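Local atomic coordinates of MUTM (fpg) protein (Thermus thermophilus, PDB entry 1EE8), a protein that belongs to the MutM (Fpg) protein family and combines a strand-rich N-terminal domain, a helical H2TH domain and a zinc finger. Residues A[23-28]-A[38-43]; A[51-56]-A[116-121]; A[63-68]-A[105-110]. One frame throughout, in Å; residues are numbered along the deposited sequence.

Contact 1 (A[23-28]-A[38-43]); sequences RQVVHR and LAEGRR
Glu40 reaches across to the backbone of Val25 at the point where strands 21-26 and 42-50, antiparallel neighbours in the sheet of the N-terminal domain, part company. Two bulges mark the place. Gly41 and Arg42 both face Leu22 in a G1 beta bulge, whose glycine has a positive phi of 75°; on the other edge of strand 21-26, Arg23 and Gln24 both face Val87 of strand 82-88 in a classic beta bulge.

Between the two segments the polar contacts converge on OE1 of Glu40. Val25 N donates to Glu40 OE1 at 2.9 Å in a nearly straight bond (166°), and OE1 accepts with its anti lone pair, the one turned away from OE2. A water adds a second donor: it accepts from Gln24 NE2 at 2.9 Å and donates to Glu40 OE1 at 2.7 Å, so the side chain of Gln24 is tied to the same oxygen indirectly. The other oxygen, OE2, forms a salt bridge with Arg108 of the second subunit, and this setting would be expected to favour an ionised carboxylate.

The carbon atoms fill in around these bonds. Glu40 CG stands anti to its carbonyl carbon (chi1 -63°) and lies 3.6 Å from Gln24 CA, while CB sits 3.7 Å from Arg23 O. Val25 crosses the glutamate chain at a slant, its CG2 meeting Glu40 CG at 4.2 Å. Gln24 joins in through CB, close to OE1, although the bond from its CA to CB leads away.

Within 38-43 the turn is braced by Arg42, whose guanidinium also bonds Glu59 O and, through NH2, Glu40 O of the second subunit. Its NE donates to Leu38 O at 2.7 Å, with that oxygen close to the guanidinium plane.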
loop_
_atom_site.group_PDB
_atom_site.type_symbol
_atom_site.label_atom_id
_atom_site.label_comp_id
_atom_site.label_asym_id
_atom_site.label_seq_id
_atom_site.Cartn_x
_atom_site.Cartn_y
_atom_site.Cartn_z
ATOM N N ARG A 23 3.469 -2.101 -13.271
ATOM C CA ARG A 23 4.060 -0.812 -12.905
ATOM C C ARG A 23 3.123 0.078 -12.097
ATOM O O ARG A 23 3.538 0.734 -11.143
ATOM C CB ARG A 23 4.509 -0.064 -14.160
ATOM C CG ARG A 23 5.615 -0.769 -14.939
ATOM C CD ARG A 23 5.964 -0.001 -16.206
ATOM N NE ARG A 23 7.178 -0.511 -16.842
ATOM C CZ ARG A 23 7.595 -0.159 -18.057
ATOM N NH1 ARG A 23 6.896 0.708 -18.781
ATOM N NH2 ARG A 23 8.715 -0.675 -18.547
ATOM N N GLN A 24 1.855 0.111 -12.480
ATOM C CA GLN A 24 0.914 0.937 -11.749
ATOM C C GLN A 24 -0.538 0.572 -11.990
ATOM O O GLN A 24 -0.882 -0.045 -12.990
ATOM C CB GLN A 24 1.148 2.418 -12.084
ATOM C CG GLN A 24 1.760 2.683 -13.464
ATOM C CD GLN A 24 1.978 4.176 -13.749
ATOM O OE1 GLN A 24 2.493 4.547 -14.806
ATOM N NE2 GLN A 24 1.580 5.029 -12.810
ATOM N N VAL A 25 -1.376 0.941 -11.026
ATOM C CA VAL A 25 -2.808 0.723 -11.099
ATOM C C VAL A 25 -3.328 2.141 -11.057
ATOM O O VAL A 25 -3.319 2.795 -10.009
ATOM C CB VAL A 25 -3.353 -0.049 -9.884
ATOM C CG1 VAL A 25 -4.841 -0.331 -10.082
ATOM C CG2 VAL A 25 -2.585 -1.347 -9.708
ATOM N N VAL A 26 -3.771 2.613 -12.208
ATOM C CA VAL A 26 -4.236 3.976 -12.333
ATOM C C VAL A 26 -5.738 4.138 -12.170
ATOM O O VAL A 26 -6.526 3.447 -12.805
ATOM C CB VAL A 26 -3.805 4.552 -13.703
ATOM C CG1 VAL A 26 -4.069 6.056 -13.762
ATOM C CG2 VAL A 26 -2.330 4.256 -13.935
ATOM N N HIS A 27 -6.119 5.073 -11.309
ATOM C CA HIS A 27 -7.522 5.374 -11.076
ATOM C C HIS A 27 -7.613 6.559 -10.124
ATOM O O HIS A 27 -6.602 7.043 -9.610
ATOM C CB HIS A 27 -8.248 4.180 -10.439
ATOM C CG HIS A 27 -7.919 3.981 -8.993
ATOM N ND1 HIS A 27 -6.948 3.100 -8.562
ATOM C CD2 HIS A 27 -8.392 4.592 -7.881
ATOM C CE1 HIS A 27 -6.837 3.180 -7.247
ATOM N NE2 HIS A 27 -7.702 4.079 -6.809
ATOM N N ARG A 28 -8.833 7.037 -9.914
ATOM C CA ARG A 28 -9.058 8.117 -8.974
ATOM C C ARG A 28 -10.360 7.849 -8.225
ATOM O O ARG A 28 -11.245 8.701 -8.123
ATOM C CB ARG A 28 -9.069 9.483 -9.673
ATOM C CG ARG A 28 -10.119 9.711 -10.729
ATOM C CD ARG A 28 -9.751 11.001 -11.475
ATOM N NE ARG A 28 -10.822 11.581 -12.281
ATOM C CZ ARG A 28 -11.561 10.917 -13.161
ATOM N NH1 ARG A 28 -11.364 9.620 -13.361
ATOM N NH2 ARG A 28 -12.496 11.557 -13.852
ATOM N N LEU A 38 -0.457 -0.962 -3.149
ATOM C CA LEU A 38 0.233 -2.115 -2.597
ATOM C C LEU A 38 0.746 -3.030 -3.700
ATOM O O LEU A 38 1.797 -3.663 -3.569
ATOM C CB LEU A 38 -0.729 -2.888 -1.699
ATOM C CG LEU A 38 -0.168 -3.465 -0.407
ATOM C CD1 LEU A 38 0.339 -2.334 0.460
ATOM C CD2 LEU A 38 -1.252 -4.251 0.309
ATOM N N ALA A 39 -0.006 -3.090 -4.790
ATOM C CA ALA A 39 0.318 -3.947 -5.925
ATOM C C ALA A 39 1.331 -3.377 -6.909
ATOM O O ALA A 39 1.920 -4.120 -7.693
ATOM C CB ALA A 39 -0.971 -4.290 -6.679
ATOM N N GLU A 40 1.537 -2.068 -6.869
ATOM C CA GLU A 40 2.440 -1.418 -7.810
ATOM C C GLU A 40 3.923 -1.764 -7.704
ATOM O O GLU A 40 4.485 -1.892 -6.610
ATOM C CB GLU A 40 2.241 0.098 -7.739
ATOM C CG GLU A 40 0.841 0.522 -8.163
ATOM C CD GLU A 40 0.648 2.027 -8.140
ATOM O OE1 GLU A 40 -0.131 2.536 -8.970
ATOM O OE2 GLU A 40 1.267 2.699 -7.292
ATOM N N GLY A 41 4.541 -1.926 -8.871
ATOM C CA GLY A 41 5.949 -2.248 -8.948
ATOM C C GLY A 41 6.259 -3.683 -8.588
ATOM O O GLY A 41 7.283 -3.959 -7.984
ATOM N N ARG A 42 5.372 -4.599 -8.958
ATOM C CA ARG A 42 5.571 -6.010 -8.654
ATOM C C ARG A 42 5.265 -6.831 -9.894
ATOM O O ARG A 42 4.392 -6.469 -10.693
ATOM C CB ARG A 42 4.635 -6.450 -7.521
ATOM C CG ARG A 42 4.817 -5.711 -6.210
ATOM C CD ARG A 42 3.761 -6.149 -5.223
ATOM N NE ARG A 42 3.799 -5.375 -3.982
ATOM C CZ ARG A 42 4.658 -5.574 -2.985
ATOM N NH1 ARG A 42 5.572 -6.527 -3.051
ATOM N NH2 ARG A 42 4.591 -4.813 -1.910
ATOM N N ARG A 43 5.972 -7.938 -10.063
ATOM C CA ARG A 43 5.723 -8.778 -11.222
ATOM C C ARG A 43 4.521 -9.659 -10.960
ATOM O O ARG A 43 4.272 -10.067 -9.826
ATOM C CB ARG A 43 6.946 -9.631 -11.545
ATOM C CG ARG A 43 8.076 -8.815 -12.127
ATOM C CD ARG A 43 9.313 -9.645 -12.401
ATOM N NE ARG A 43 10.390 -8.789 -12.884
ATOM C CZ ARG A 43 10.453 -8.278 -14.111
ATOM N NH1 ARG A 43 9.500 -8.546 -14.999
ATOM N NH2 ARG A 43 11.461 -7.477 -14.444
HETATM O O HOH W 1 0.467 4.910 -10.184
#

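Contact 2 (A[51-56]-A[116-121]); sequences GKFLLF and PLLLRL
Phe53 points from its strand toward the short helix 117-120, and three leucines receive its ring from different directions. Leu118 comes in obliquely, with its CD1 methyl 3.5 Å from Phe53 CD1 and also close to CG and CE1. Leu117 and Leu121 both lie at the ring edge, near its plane: Leu117 CD2 is 3.9 Å from Phe53 CE1 and almost as close to CZ, whereas Leu121 CD1 is 4.2 Å from Phe53 CD1. The ring therefore pushes its CD1-CE1 side in among the leucine methyls. Phe53 CG stands anti to the carbonyl carbon (chi1 -65°), and from there the ring extends toward the helix.

Two smaller contacts extend the patch, one along the strand and one in the turn before it. Leu55, two residues on and pointing the same way as Phe53, meets Leu118 methyl to methyl, CD2 to CD2 at 4.3 Å. In the turn Leu121, the first residue to leave the helical conformation, lays CD1 3.9 Å from Gly51 N. The positive phi of Gly51 (60°) favours glycine, and with no side chain on this side the leucine methyl can lie right against its backbone. Gly51 N-H is bonded to the carboxylate of Glu124.

The helix is little more than a single turn, held by bonds such as Leu119 N to Pro116 O at 2.7 Å. Val65 and Ile115 also touch Phe53. Strand 53-58 thus has helix 117-120 on its Phe53 and Leu55 side and helix 3-17 on its Leu54 and Phe56 side, in keeping with the helix-flanked beta-sandwich of the Fpg N-terminal domain.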
loop_
_atom_site.group_PDB
_atom_site.type_symbol
_atom_site.label_atom_id
_atom_site.label_comp_id
_atom_site.label_asym_id
_atom_site.label_seq_id
_atom_site.Cartn_x
_atom_site.Cartn_y
_atom_site.Cartn_z
ATOM N N GLY A 51 -14.239 -18.619 -7.161
ATOM C CA GLY A 51 -15.615 -18.201 -7.358
ATOM C C GLY A 51 -15.650 -17.233 -8.527
ATOM O O GLY A 51 -15.193 -17.552 -9.632
ATOM N N LYS A 52 -16.175 -16.041 -8.279
ATOM C CA LYS A 52 -16.272 -15.005 -9.303
ATOM C C LYS A 52 -15.154 -13.987 -9.168
ATOM O O LYS A 52 -15.150 -12.975 -9.865
ATOM C CB LYS A 52 -17.609 -14.274 -9.193
ATOM C CG LYS A 52 -18.813 -15.153 -9.414
ATOM C CD LYS A 52 -20.092 -14.387 -9.177
ATOM C CE LYS A 52 -21.293 -15.306 -9.264
ATOM N NZ LYS A 52 -22.525 -14.632 -8.776
ATOM N N PHE A 53 -14.211 -14.243 -8.270
ATOM C CA PHE A 53 -13.107 -13.314 -8.073
ATOM C C PHE A 53 -11.906 -13.650 -8.928
ATOM O O PHE A 53 -11.596 -14.816 -9.172
ATOM C CB PHE A 53 -12.630 -13.298 -6.617
ATOM C CG PHE A 53 -13.646 -12.790 -5.644
ATOM C CD1 PHE A 53 -14.485 -13.675 -4.974
ATOM C CD2 PHE A 53 -13.738 -11.428 -5.362
ATOM C CE1 PHE A 53 -15.394 -13.210 -4.034
ATOM C CE2 PHE A 53 -14.648 -10.954 -4.424
ATOM C CZ PHE A 53 -15.474 -11.843 -3.760
ATOM N N LEU A 54 -11.226 -12.604 -9.365
ATOM C CA LEU A 54 -10.023 -12.748 -10.158
ATOM C C LEU A 54 -8.920 -12.280 -9.209
ATOM O O LEU A 54 -9.049 -11.231 -8.578
ATOM C CB LEU A 54 -10.117 -11.836 -11.376
ATOM C CG LEU A 54 -9.323 -12.176 -12.631
ATOM C CD1 LEU A 54 -9.638 -13.595 -13.087
ATOM C CD2 LEU A 54 -9.672 -11.161 -13.716
ATOM N N LEU A 55 -7.858 -13.064 -9.078
ATOM C CA LEU A 55 -6.766 -12.687 -8.189
ATOM C C LEU A 55 -5.422 -12.671 -8.909
ATOM O O LEU A 55 -4.995 -13.683 -9.463
ATOM C CB LEU A 55 -6.673 -13.642 -6.993
ATOM C CG LEU A 55 -7.833 -13.775 -6.001
ATOM C CD1 LEU A 55 -8.945 -14.636 -6.594
ATOM C CD2 LEU A 55 -7.312 -14.412 -4.717
ATOM N N PHE A 56 -4.770 -11.512 -8.910
ATOM C CA PHE A 56 -3.458 -11.381 -9.517
ATOM C C PHE A 56 -2.449 -11.610 -8.393
ATOM O O PHE A 56 -2.418 -10.850 -7.418
ATOM C CB PHE A 56 -3.268 -9.977 -10.100
ATOM C CG PHE A 56 -4.115 -9.699 -11.308
ATOM C CD1 PHE A 56 -3.618 -9.919 -12.589
ATOM C CD2 PHE A 56 -5.421 -9.236 -11.166
ATOM C CE1 PHE A 56 -4.412 -9.682 -13.714
ATOM C CE2 PHE A 56 -6.218 -8.997 -12.282
ATOM C CZ PHE A 56 -5.711 -9.222 -13.558
ATOM N N PRO A 116 -14.460 -11.060 3.001
ATOM C CA PRO A 116 -14.854 -12.302 3.677
ATOM C C PRO A 116 -15.534 -13.367 2.815
ATOM O O PRO A 116 -15.363 -14.561 3.061
ATOM C CB PRO A 116 -15.732 -11.807 4.828
ATOM C CG PRO A 116 -16.277 -10.515 4.315
ATOM C CD PRO A 116 -15.087 -9.892 3.646
ATOM N N LEU A 117 -16.298 -12.950 1.810
ATOM C CA LEU A 117 -16.964 -13.914 0.936
ATOM C C LEU A 117 -15.914 -14.861 0.374
ATOM O O LEU A 117 -16.140 -16.062 0.229
ATOM C CB LEU A 117 -17.676 -13.202 -0.220
ATOM C CG LEU A 117 -18.248 -14.124 -1.309
ATOM C CD1 LEU A 117 -19.256 -15.082 -0.693
ATOM C CD2 LEU A 117 -18.903 -13.297 -2.411
ATOM N N LEU A 118 -14.753 -14.297 0.072
ATOM C CA LEU A 118 -13.648 -15.050 -0.484
ATOM C C LEU A 118 -13.152 -16.133 0.482
ATOM O O LEU A 118 -12.523 -17.110 0.067
ATOM C CB LEU A 118 -12.523 -14.075 -0.827
ATOM C CG LEU A 118 -11.423 -14.503 -1.786
ATOM C CD1 LEU A 118 -12.019 -15.165 -3.014
ATOM C CD2 LEU A 118 -10.613 -13.269 -2.162
ATOM N N LEU A 119 -13.454 -15.962 1.766
ATOM C CA LEU A 119 -13.030 -16.913 2.789
ATOM C C LEU A 119 -14.010 -18.053 3.034
ATOM O O LEU A 119 -13.619 -19.115 3.513
ATOM C CB LEU A 119 -12.780 -16.185 4.111
ATOM C CG LEU A 119 -11.542 -15.292 4.177
ATOM C CD1 LEU A 119 -11.523 -14.552 5.503
ATOM C CD2 LEU A 119 -10.291 -16.140 4.008
ATOM N N ARG A 120 -15.280 -17.836 2.716
ATOM C CA ARG A 120 -16.287 -18.861 2.935
ATOM C C ARG A 120 -16.759 -19.573 1.665
ATOM O O ARG A 120 -17.573 -20.490 1.737
ATOM C CB ARG A 120 -17.497 -18.260 3.651
ATOM C CG ARG A 120 -18.164 -17.120 2.909
ATOM C CD ARG A 120 -19.576 -16.920 3.419
ATOM N NE ARG A 120 -20.288 -15.855 2.716
ATOM C CZ ARG A 120 -20.084 -14.556 2.915
ATOM N NH1 ARG A 120 -20.781 -13.664 2.225
ATOM N NH2 ARG A 120 -19.190 -14.148 3.805
ATOM N N LEU A 121 -16.266 -19.153 0.505
ATOM C CA LEU A 121 -16.674 -19.786 -0.749
ATOM C C LEU A 121 -16.581 -21.305 -0.663
ATOM O O LEU A 121 -15.630 -21.848 -0.101
ATOM C CB LEU A 121 -15.804 -19.293 -1.907
ATOM C CG LEU A 121 -16.018 -17.849 -2.374
ATOM C CD1 LEU A 121 -15.005 -17.520 -3.462
ATOM C CD2 LEU A 121 -17.443 -17.670 -2.882
#

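Contact 3 (A[63-68]-A[105-110]); sequences ELVAHL and FGVRRG
A regular antiparallel ladder in the sheet of the N-terminal domain pairs Glu63 with Val107, Leu64 with Gly106 and Val65 with Phe105. The strands run at 144° to each other, well twisted from exact antiparallel. The two hydrogen-bonded pairs each close both bonds, Glu63 N to Val107 O at 2.8 Å being one of the four. Between them Leu64 CA makes a CA-H...O contact with Phe105 O.

Glu63, Val65, Phe105 and Val107 share one face of the sheet. There Val65 CB meets Phe105 CB at 4.0 Å and Val65 CG2 meets Val107 CG2 at 4.2 Å, while Ile115 touches Val65 and Phe105.

Past the last pair, the glutamate holds the chain as it leaves the strand. Glu63 CG is anti to the carbonyl carbon (chi1 -62°), with the chain extended beyond it, and the side chain crosses Arg109 at a slant. Carboxylate and guanidinium planes stand 64° apart. Glu63 OE2 forms a salt bridge with Arg109 NH1 at 3.2 Å, through charge alone, because the oxygen lies well out of the guanidinium plane. OE1 is hydrogen-bonded to Tyr112 OH and also accepts from Gly110 N at 3.0 Å, which comes from above the carboxylate plane.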
loop_
_atom_site.group_PDB
_atom_site.type_symbol
_atom_site.label_atom_id
_atom_site.label_comp_id
_atom_site.label_asym_id
_atom_site.label_seq_id
_atom_site.Cartn_x
_atom_site.Cartn_y
_atom_site.Cartn_z
ATOM N N GLU A 63 -1.621 -9.535 -3.308
ATOM C CA GLU A 63 -2.639 -9.958 -4.257
ATOM C C GLU A 63 -3.531 -8.781 -4.625
ATOM O O GLU A 63 -3.898 -7.971 -3.774
ATOM C CB GLU A 63 -3.519 -11.081 -3.682
ATOM C CG GLU A 63 -2.779 -12.366 -3.351
ATOM C CD GLU A 63 -3.701 -13.473 -2.858
ATOM O OE1 GLU A 63 -4.404 -13.277 -1.839
ATOM O OE2 GLU A 63 -3.718 -14.549 -3.489
ATOM N N LEU A 64 -3.855 -8.673 -5.905
ATOM C CA LEU A 64 -4.757 -7.630 -6.347
ATOM C C LEU A 64 -6.020 -8.413 -6.668
ATOM O O LEU A 64 -6.077 -9.153 -7.650
ATOM C CB LEU A 64 -4.226 -6.919 -7.589
ATOM C CG LEU A 64 -5.074 -5.741 -8.082
ATOM C CD1 LEU A 64 -5.241 -4.707 -6.975
ATOM C CD2 LEU A 64 -4.404 -5.112 -9.293
ATOM N N VAL A 65 -7.019 -8.275 -5.809
ATOM C CA VAL A 65 -8.263 -8.986 -6.005
ATOM C C VAL A 65 -9.221 -8.119 -6.792
ATOM O O VAL A 65 -9.362 -6.926 -6.515
ATOM C CB VAL A 65 -8.894 -9.383 -4.649
ATOM C CG1 VAL A 65 -10.245 -10.068 -4.870
ATOM C CG2 VAL A 65 -7.946 -10.305 -3.902
ATOM N N ALA A 66 -9.863 -8.720 -7.783
ATOM C CA ALA A 66 -10.810 -7.994 -8.604
ATOM C C ALA A 66 -12.170 -8.666 -8.603
ATOM O O ALA A 66 -12.281 -9.880 -8.787
ATOM C CB ALA A 66 -10.287 -7.874 -10.045
ATOM N N HIS A 67 -13.197 -7.861 -8.371
ATOM C CA HIS A 67 -14.575 -8.324 -8.382
ATOM C C HIS A 67 -15.206 -7.532 -9.518
ATOM O O HIS A 67 -15.274 -6.309 -9.461
ATOM C CB HIS A 67 -15.271 -8.007 -7.055
ATOM C CG HIS A 67 -16.761 -8.106 -7.125
ATOM N ND1 HIS A 67 -17.412 -9.254 -7.525
ATOM C CD2 HIS A 67 -17.729 -7.188 -6.889
ATOM C CE1 HIS A 67 -18.715 -9.039 -7.534
ATOM N NE2 HIS A 67 -18.934 -7.792 -7.153
ATOM N N LEU A 68 -15.651 -8.237 -10.552
ATOM C CA LEU A 68 -16.229 -7.595 -11.726
ATOM C C LEU A 68 -17.597 -6.965 -11.521
ATOM O O LEU A 68 -17.880 -5.891 -12.055
ATOM C CB LEU A 68 -16.290 -8.598 -12.881
ATOM C CG LEU A 68 -14.943 -9.241 -13.225
ATOM C CD1 LEU A 68 -15.056 -10.032 -14.522
ATOM C CD2 LEU A 68 -13.882 -8.164 -13.372
ATOM N N PHE A 105 -9.155 -4.793 -4.793
ATOM C CA PHE A 105 -8.617 -4.871 -3.443
ATOM C C PHE A 105 -7.139 -5.223 -3.440
ATOM O O PHE A 105 -6.743 -6.289 -3.914
ATOM C CB PHE A 105 -9.350 -5.946 -2.637
ATOM C CG PHE A 105 -10.834 -5.757 -2.566
ATOM C CD1 PHE A 105 -11.404 -4.989 -1.554
ATOM C CD2 PHE A 105 -11.667 -6.370 -3.495
ATOM C CE1 PHE A 105 -12.790 -4.840 -1.466
ATOM C CE2 PHE A 105 -13.057 -6.225 -3.414
ATOM C CZ PHE A 105 -13.614 -5.458 -2.393
ATOM N N GLY A 106 -6.326 -4.322 -2.905
ATOM C CA GLY A 106 -4.906 -4.593 -2.799
ATOM C C GLY A 106 -4.777 -5.192 -1.412
ATOM O O GLY A 106 -5.188 -4.573 -0.431
ATOM N N VAL A 107 -4.234 -6.395 -1.315
ATOM C CA VAL A 107 -4.108 -7.030 -0.006
ATOM C C VAL A 107 -2.862 -7.894 0.123
ATOM O O VAL A 107 -2.333 -8.378 -0.870
ATOM C CB VAL A 107 -5.313 -7.950 0.285
ATOM C CG1 VAL A 107 -6.615 -7.144 0.313
ATOM C CG2 VAL A 107 -5.377 -9.044 -0.764
ATOM N N ARG A 108 -2.389 -8.069 1.354
ATOM C CA ARG A 108 -1.251 -8.945 1.584
ATOM C C ARG A 108 -1.863 -10.295 1.220
ATOM O O ARG A 108 -3.055 -10.503 1.440
ATOM C CB ARG A 108 -0.848 -8.930 3.056
ATOM C CG ARG A 108 -0.264 -7.608 3.523
ATOM C CD ARG A 108 1.228 -7.743 3.823
ATOM N NE ARG A 108 2.001 -8.200 2.667
ATOM C CZ ARG A 108 3.305 -8.467 2.700
ATOM N NH1 ARG A 108 3.986 -8.325 3.833
ATOM N NH2 ARG A 108 3.931 -8.877 1.603
ATOM N N ARG A 109 -1.069 -11.196 0.662
ATOM C CA ARG A 109 -1.572 -12.505 0.250
ATOM C C ARG A 109 -2.333 -13.235 1.359
ATOM O O ARG A 109 -1.801 -13.467 2.447
ATOM C CB ARG A 109 -0.411 -13.370 -0.235
ATOM C CG ARG A 109 -0.807 -14.715 -0.815
ATOM C CD ARG A 109 0.430 -15.471 -1.286
ATOM N NE ARG A 109 0.095 -16.642 -2.094
ATOM C CZ ARG A 109 -0.435 -16.589 -3.316
ATOM N NH1 ARG A 109 -0.692 -15.418 -3.888
ATOM N NH2 ARG A 109 -0.717 -17.713 -3.967
ATOM N N GLY A 110 -3.585 -13.588 1.069
ATOM C CA GLY A 110 -4.407 -14.298 2.033
ATOM C C GLY A 110 -5.264 -13.437 2.947
ATOM O O GLY A 110 -6.269 -13.919 3.481
#

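From the N terminus, contact 1 closes first, across a nine-residue loop that includes strand 33-34. The chain then runs through strand 42-50 into contact 2, which opens at 51-56 and closes about sixty residues later at helix 117-120. Contact 3 opens and closes within that span, joining strands 62-67 and 103-108. Strands 53-58 and 62-67 are sheet neighbours, so contacts 2 and 3 share backbone bonds, such as Leu54 O to Ala66 N, and Leu55 packs against Glu63. Contacts 1 and 3 meet where Val25 touches Leu64 and Leu38 packs on the backbone of 106-108. All three belong to one sheet; contact 2 adds a helix to it.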